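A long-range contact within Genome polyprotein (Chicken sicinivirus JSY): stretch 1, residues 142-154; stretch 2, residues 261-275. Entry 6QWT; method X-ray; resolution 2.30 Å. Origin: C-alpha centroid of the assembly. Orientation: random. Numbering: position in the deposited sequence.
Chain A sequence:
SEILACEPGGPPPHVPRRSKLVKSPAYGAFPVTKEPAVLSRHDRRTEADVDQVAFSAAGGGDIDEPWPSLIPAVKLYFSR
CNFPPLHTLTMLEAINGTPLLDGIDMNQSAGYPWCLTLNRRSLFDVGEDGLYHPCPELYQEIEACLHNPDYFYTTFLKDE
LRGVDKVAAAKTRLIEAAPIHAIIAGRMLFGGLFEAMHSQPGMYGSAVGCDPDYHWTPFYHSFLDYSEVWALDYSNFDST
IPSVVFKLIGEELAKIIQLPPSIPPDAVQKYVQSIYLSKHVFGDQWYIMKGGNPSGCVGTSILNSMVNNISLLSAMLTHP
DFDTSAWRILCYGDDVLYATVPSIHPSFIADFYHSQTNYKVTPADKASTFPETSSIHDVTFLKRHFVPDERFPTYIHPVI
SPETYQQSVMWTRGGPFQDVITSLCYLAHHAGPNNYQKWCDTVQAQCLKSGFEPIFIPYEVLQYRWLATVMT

Stretch 1, residues 142-154: IEACLHNPDYFYT
Stretch 2, residues 261-275: PSIPPDAVQKYVQSI

Residues 142-154 and 261-275 of one chain meet in a contact that buries 562 Å² summed over both sides. Stretch 1 enters as the last turns of a helix, 142-147, leaves helical conformation at Asn148 (phi/psi -158/89), passes through Pro149 (-72/78) and Asp150 (-114/103), and is extended by Tyr151 (-155/166), with Tyr153 and Thr154 in a strand that runs on. Stretch 2 begins as a loop, makes a type I turn from Pro264 to Ala267 closed by Ala267 N to Pro264 O (3.2 Å), and becomes a helix from 267 onward; Asp266 occupies the N-cap position, but its side chain makes no capping bond. Both chains advance in the same sense along the contact: CA of Leu146 lies 6.6 Å from CA of Ile263, CA of His147 6.4 Å from CA of Pro264, and CA of Pro149 5.9 Å from CA of Tyr271.

Apolar packing begins where Leu146 (chi1 m, chi2 t) and Ile263 (m, t) meet through their branch ends, Leu146 CD2 to Ile263 CD1 at 4.3 Å. The carbonyl of Leu146, the next-to-last residue of the helix, rests on stretch 2, with Leu146 O 3.5 Å from Pro264 CG and 4.0 Å from Ala267 CB. The ring of His147 (chi1 -70°, chi2 93°) reaches the same proline, with His147 CD2 3.5 Å from Pro264 CD. Pro149, the residue with the largest covered area, points its CB toward the helix and lays its C-gamma endo ring on the 270-274 turn: Pro149 CG is 3.4 Å from Lys270 O and 4.0 Å from Tyr271 CA, while Pro149 CB reaches Tyr271 CD1 at 4.2 Å and Ser274 CB at 4.0 Å. Lys270 (m, m, t) also starts toward stretch 1, but the end of its side chain leads away. Tyr271 (chi1 t, chi2 95°) swings its ring in beside that of Tyr151 (chi1 p, chi2 89°), Tyr151 CE2 standing 4.5 Å from Tyr271 CE1. Tyr153 (chi1 m, chi2 -94°) brings its ring edge to Ser274 O, 4.1 Å from Tyr153 CE2, and its OH to 4.1 Å from Ile275 CG1.

Among the polar contacts, His147 is held by ND1 donating to Glu143 O, one turn back, at 3.1 Å and 158°, and its NE2 lies 3.6 Å from Ser262 O. Ser274 (chi1 84°, p) is the polar centre. Its OG donates to Tyr271 O at 2.7 Å, within its own helix, and lies 2.8 Å from Tyr151 OH, the one direct hydrogen-bonded pair across the stretches. Tyr151 OH also sits 3.4 Å from Tyr153 OH, a weak bond at most; which of the two neighbours receives the Tyr151 proton is open. A water lies 3.1 Å from both Tyr151 O and Ser274 O, within bridging distance of the two carbonyls.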

# COMPACT_ATOMS: atom_id res chain seq x y z
N ILE A 142 -18.91 13.41 -9.93
CA ILE A 142 -17.56 13.93 -9.74
C ILE A 142 -17.62 15.41 -9.37
O ILE A 142 -16.92 15.87 -8.46
CB ILE A 142 -16.71 13.71 -11.01
CG1 ILE A 142 -16.65 12.22 -11.36
CG2 ILE A 142 -15.31 14.29 -10.83
CD1 ILE A 142 -16.13 11.96 -12.75
N GLU A 143 -18.46 16.17 -10.07
CA GLU A 143 -18.60 17.59 -9.79
C GLU A 143 -19.12 17.82 -8.38
O GLU A 143 -18.60 18.66 -7.63
CB GLU A 143 -19.52 18.24 -10.82
CG GLU A 143 -19.31 19.73 -11.01
CD GLU A 143 -18.00 20.04 -11.70
OE1 GLU A 143 -17.30 20.98 -11.26
OE2 GLU A 143 -17.67 19.35 -12.68
N ALA A 144 -20.17 17.09 -7.99
CA ALA A 144 -20.72 17.22 -6.64
C ALA A 144 -19.71 16.83 -5.58
O ALA A 144 -19.71 17.39 -4.48
CB ALA A 144 -21.99 16.38 -6.51
N CYS A 145 -18.84 15.86 -5.89
CA CYS A 145 -17.82 15.46 -4.93
C CYS A 145 -16.78 16.55 -4.73
O CYS A 145 -16.25 16.72 -3.63
CB CYS A 145 -17.15 14.16 -5.39
SG CYS A 145 -16.06 13.43 -4.15
N LEU A 146 -16.47 17.31 -5.79
CA LEU A 146 -15.49 18.38 -5.67
C LEU A 146 -16.00 19.51 -4.78
O LEU A 146 -15.20 20.21 -4.15
CB LEU A 146 -15.14 18.92 -7.06
CG LEU A 146 -14.29 17.99 -7.92
CD1 LEU A 146 -14.25 18.50 -9.36
CD2 LEU A 146 -12.89 17.85 -7.34
N HIS A 147 -17.32 19.69 -4.70
CA HIS A 147 -17.90 20.72 -3.84
C HIS A 147 -18.28 20.20 -2.46
O HIS A 147 -18.39 20.99 -1.52
CB HIS A 147 -19.12 21.33 -4.51
CG HIS A 147 -18.79 22.17 -5.71
ND1 HIS A 147 -18.77 21.67 -6.99
CD2 HIS A 147 -18.46 23.48 -5.81
CE1 HIS A 147 -18.45 22.63 -7.83
NE2 HIS A 147 -18.25 23.74 -7.14
N ASN A 148 -18.47 18.89 -2.32
CA ASN A 148 -18.85 18.28 -1.05
C ASN A 148 -18.46 16.81 -1.08
O ASN A 148 -19.25 15.96 -1.51
CB ASN A 148 -20.36 18.44 -0.81
CG ASN A 148 -20.84 17.69 0.41
OD1 ASN A 148 -20.15 17.65 1.44
ND2 ASN A 148 -22.03 17.10 0.32
N PRO A 149 -17.24 16.47 -0.65
CA PRO A 149 -16.78 15.08 -0.74
C PRO A 149 -17.49 14.16 0.25
O PRO A 149 -16.92 13.79 1.28
CB PRO A 149 -15.28 15.18 -0.46
CG PRO A 149 -15.14 16.41 0.39
CD PRO A 149 -16.20 17.36 -0.08
N ASP A 150 -18.72 13.78 -0.08
CA ASP A 150 -19.58 12.96 0.78
C ASP A 150 -19.80 11.62 0.08
O ASP A 150 -20.60 11.52 -0.85
CB ASP A 150 -20.91 13.68 1.04
CG ASP A 150 -21.79 12.96 2.03
OD1 ASP A 150 -21.33 12.00 2.68
OD2 ASP A 150 -22.96 13.37 2.18
N TYR A 151 -19.10 10.59 0.54
CA TYR A 151 -19.11 9.31 -0.16
C TYR A 151 -18.77 8.20 0.83
O TYR A 151 -18.28 8.44 1.94
CB TYR A 151 -18.12 9.32 -1.34
CG TYR A 151 -16.69 9.58 -0.93
CD1 TYR A 151 -15.84 8.53 -0.59
CD2 TYR A 151 -16.18 10.87 -0.90
CE1 TYR A 151 -14.53 8.76 -0.22
CE2 TYR A 151 -14.86 11.11 -0.53
CZ TYR A 151 -14.05 10.05 -0.19
OH TYR A 151 -12.74 10.27 0.18
N PHE A 152 -19.02 6.96 0.40
CA PHE A 152 -18.86 5.77 1.22
C PHE A 152 -17.71 4.91 0.69
O PHE A 152 -17.61 4.67 -0.51
CB PHE A 152 -20.14 4.93 1.23
CG PHE A 152 -21.24 5.48 2.09
CD1 PHE A 152 -21.28 5.20 3.45
CD2 PHE A 152 -22.24 6.26 1.54
CE1 PHE A 152 -22.29 5.71 4.24
CE2 PHE A 152 -23.26 6.76 2.34
CZ PHE A 152 -23.28 6.48 3.69
N TYR A 153 -16.86 4.44 1.60
CA TYR A 153 -15.96 3.33 1.30
C TYR A 153 -16.71 2.02 1.50
O TYR A 153 -17.41 1.84 2.50
CB TYR A 153 -14.73 3.37 2.21
CG TYR A 153 -13.73 4.47 1.90
CD1 TYR A 153 -12.64 4.23 1.07
CD2 TYR A 153 -13.88 5.74 2.45
CE1 TYR A 153 -11.72 5.24 0.80
CE2 TYR A 153 -12.97 6.74 2.18
CZ TYR A 153 -11.90 6.50 1.36
OH TYR A 153 -11.00 7.51 1.09
N THR A 154 -16.57 1.10 0.55
CA THR A 154 -17.06 -0.26 0.72
C THR A 154 -16.00 -1.09 1.42
O THR A 154 -14.85 -1.14 0.96
CB THR A 154 -17.43 -0.90 -0.62
OG1 THR A 154 -16.29 -0.86 -1.49
CG2 THR A 154 -18.58 -0.16 -1.27
N PRO A 261 -10.60 27.79 -11.21
CA PRO A 261 -11.75 28.59 -10.76
C PRO A 261 -13.00 27.78 -10.44
O PRO A 261 -13.81 28.21 -9.61
CB PRO A 261 -11.99 29.55 -11.93
CG PRO A 261 -10.71 29.59 -12.68
CD PRO A 261 -10.13 28.22 -12.54
N SER A 262 -13.19 26.62 -11.07
CA SER A 262 -14.42 25.86 -10.89
C SER A 262 -14.46 25.06 -9.59
O SER A 262 -15.44 24.34 -9.35
CB SER A 262 -14.62 24.89 -12.06
OG SER A 262 -13.41 24.22 -12.38
N ILE A 263 -13.44 25.16 -8.74
CA ILE A 263 -13.30 24.31 -7.56
C ILE A 263 -13.26 25.22 -6.34
O ILE A 263 -12.54 26.21 -6.34
CB ILE A 263 -12.04 23.43 -7.62
CG1 ILE A 263 -12.06 22.56 -8.89
CG2 ILE A 263 -11.92 22.57 -6.39
CD1 ILE A 263 -11.02 21.45 -8.90
N PRO A 264 -14.02 24.92 -5.28
CA PRO A 264 -14.01 25.78 -4.11
C PRO A 264 -12.62 25.85 -3.50
O PRO A 264 -11.82 24.90 -3.61
CB PRO A 264 -15.00 25.10 -3.15
CG PRO A 264 -15.19 23.71 -3.69
CD PRO A 264 -15.01 23.84 -5.17
N PRO A 265 -12.28 26.97 -2.85
CA PRO A 265 -10.89 27.18 -2.42
C PRO A 265 -10.44 26.30 -1.27
O PRO A 265 -9.23 26.18 -1.05
CB PRO A 265 -10.87 28.66 -2.03
CG PRO A 265 -12.27 28.94 -1.60
CD PRO A 265 -13.16 28.10 -2.48
N ASP A 266 -11.37 25.69 -0.53
CA ASP A 266 -11.01 24.80 0.56
C ASP A 266 -11.18 23.32 0.19
O ASP A 266 -11.28 22.47 1.09
CB ASP A 266 -11.84 25.13 1.81
CG ASP A 266 -13.33 24.87 1.62
OD1 ASP A 266 -13.83 25.00 0.48
OD2 ASP A 266 -14.01 24.54 2.62
N ALA A 267 -11.21 23.01 -1.10
CA ALA A 267 -11.47 21.64 -1.53
C ALA A 267 -10.39 20.68 -1.06
O ALA A 267 -10.67 19.50 -0.80
CB ALA A 267 -11.61 21.57 -3.05
N VAL A 268 -9.15 21.16 -0.95
CA VAL A 268 -8.05 20.31 -0.51
C VAL A 268 -8.28 19.84 0.92
O VAL A 268 -8.26 18.64 1.21
CB VAL A 268 -6.72 21.07 -0.67
CG1 VAL A 268 -6.23 20.97 -2.11
CG2 VAL A 268 -6.93 22.53 -0.31
N GLN A 269 -8.50 20.79 1.84
CA GLN A 269 -8.74 20.41 3.23
C GLN A 269 -10.00 19.57 3.38
O GLN A 269 -10.04 18.63 4.18
CB GLN A 269 -8.84 21.67 4.10
CG GLN A 269 -7.54 22.43 4.26
CD GLN A 269 -7.54 23.73 3.48
OE1 GLN A 269 -8.08 23.81 2.37
NE2 GLN A 269 -6.95 24.77 4.06
N LYS A 270 -11.04 19.89 2.61
CA LYS A 270 -12.29 19.15 2.72
C LYS A 270 -12.15 17.72 2.22
O LYS A 270 -12.72 16.79 2.79
CB LYS A 270 -13.41 19.88 1.98
CG LYS A 270 -13.90 21.14 2.68
CD LYS A 270 -15.04 20.83 3.65
CE LYS A 270 -15.36 22.01 4.55
NZ LYS A 270 -14.74 21.89 5.89
N TYR A 271 -11.37 17.51 1.15
CA TYR A 271 -11.16 16.15 0.67
C TYR A 271 -10.33 15.34 1.66
O TYR A 271 -10.60 14.15 1.87
CB TYR A 271 -10.51 16.14 -0.71
CG TYR A 271 -10.58 14.79 -1.38
CD1 TYR A 271 -11.60 14.48 -2.27
CD2 TYR A 271 -9.63 13.80 -1.11
CE1 TYR A 271 -11.67 13.23 -2.88
CE2 TYR A 271 -9.69 12.56 -1.71
CZ TYR A 271 -10.71 12.28 -2.59
OH TYR A 271 -10.77 11.04 -3.19
N VAL A 272 -9.31 15.96 2.26
CA VAL A 272 -8.53 15.25 3.26
C VAL A 272 -9.38 14.93 4.48
O VAL A 272 -9.20 13.88 5.11
CB VAL A 272 -7.28 16.08 3.63
CG1 VAL A 272 -6.50 15.41 4.76
CG2 VAL A 272 -6.39 16.26 2.41
N GLN A 273 -10.35 15.79 4.81
CA GLN A 273 -11.27 15.47 5.90
C GLN A 273 -12.08 14.22 5.58
O GLN A 273 -12.34 13.40 6.47
CB GLN A 273 -12.19 16.65 6.19
CG GLN A 273 -13.11 16.39 7.38
CD GLN A 273 -13.94 17.60 7.77
OE1 GLN A 273 -14.48 18.30 6.92
NE2 GLN A 273 -14.05 17.84 9.07
N SER A 274 -12.49 14.06 4.32
CA SER A 274 -13.20 12.85 3.93
C SER A 274 -12.33 11.60 4.00
O SER A 274 -12.85 10.49 3.82
CB SER A 274 -13.78 13.00 2.51
OG SER A 274 -12.81 12.68 1.52
N ILE A 275 -11.04 11.76 4.26
CA ILE A 275 -10.13 10.63 4.43
C ILE A 275 -9.98 10.25 5.90
O ILE A 275 -10.04 9.07 6.24
CB ILE A 275 -8.77 10.96 3.79
CG1 ILE A 275 -8.85 10.80 2.27
CG2 ILE A 275 -7.67 10.06 4.35
CD1 ILE A 275 -7.68 11.39 1.54
O HOH W 1 -15.59 9.24 3.25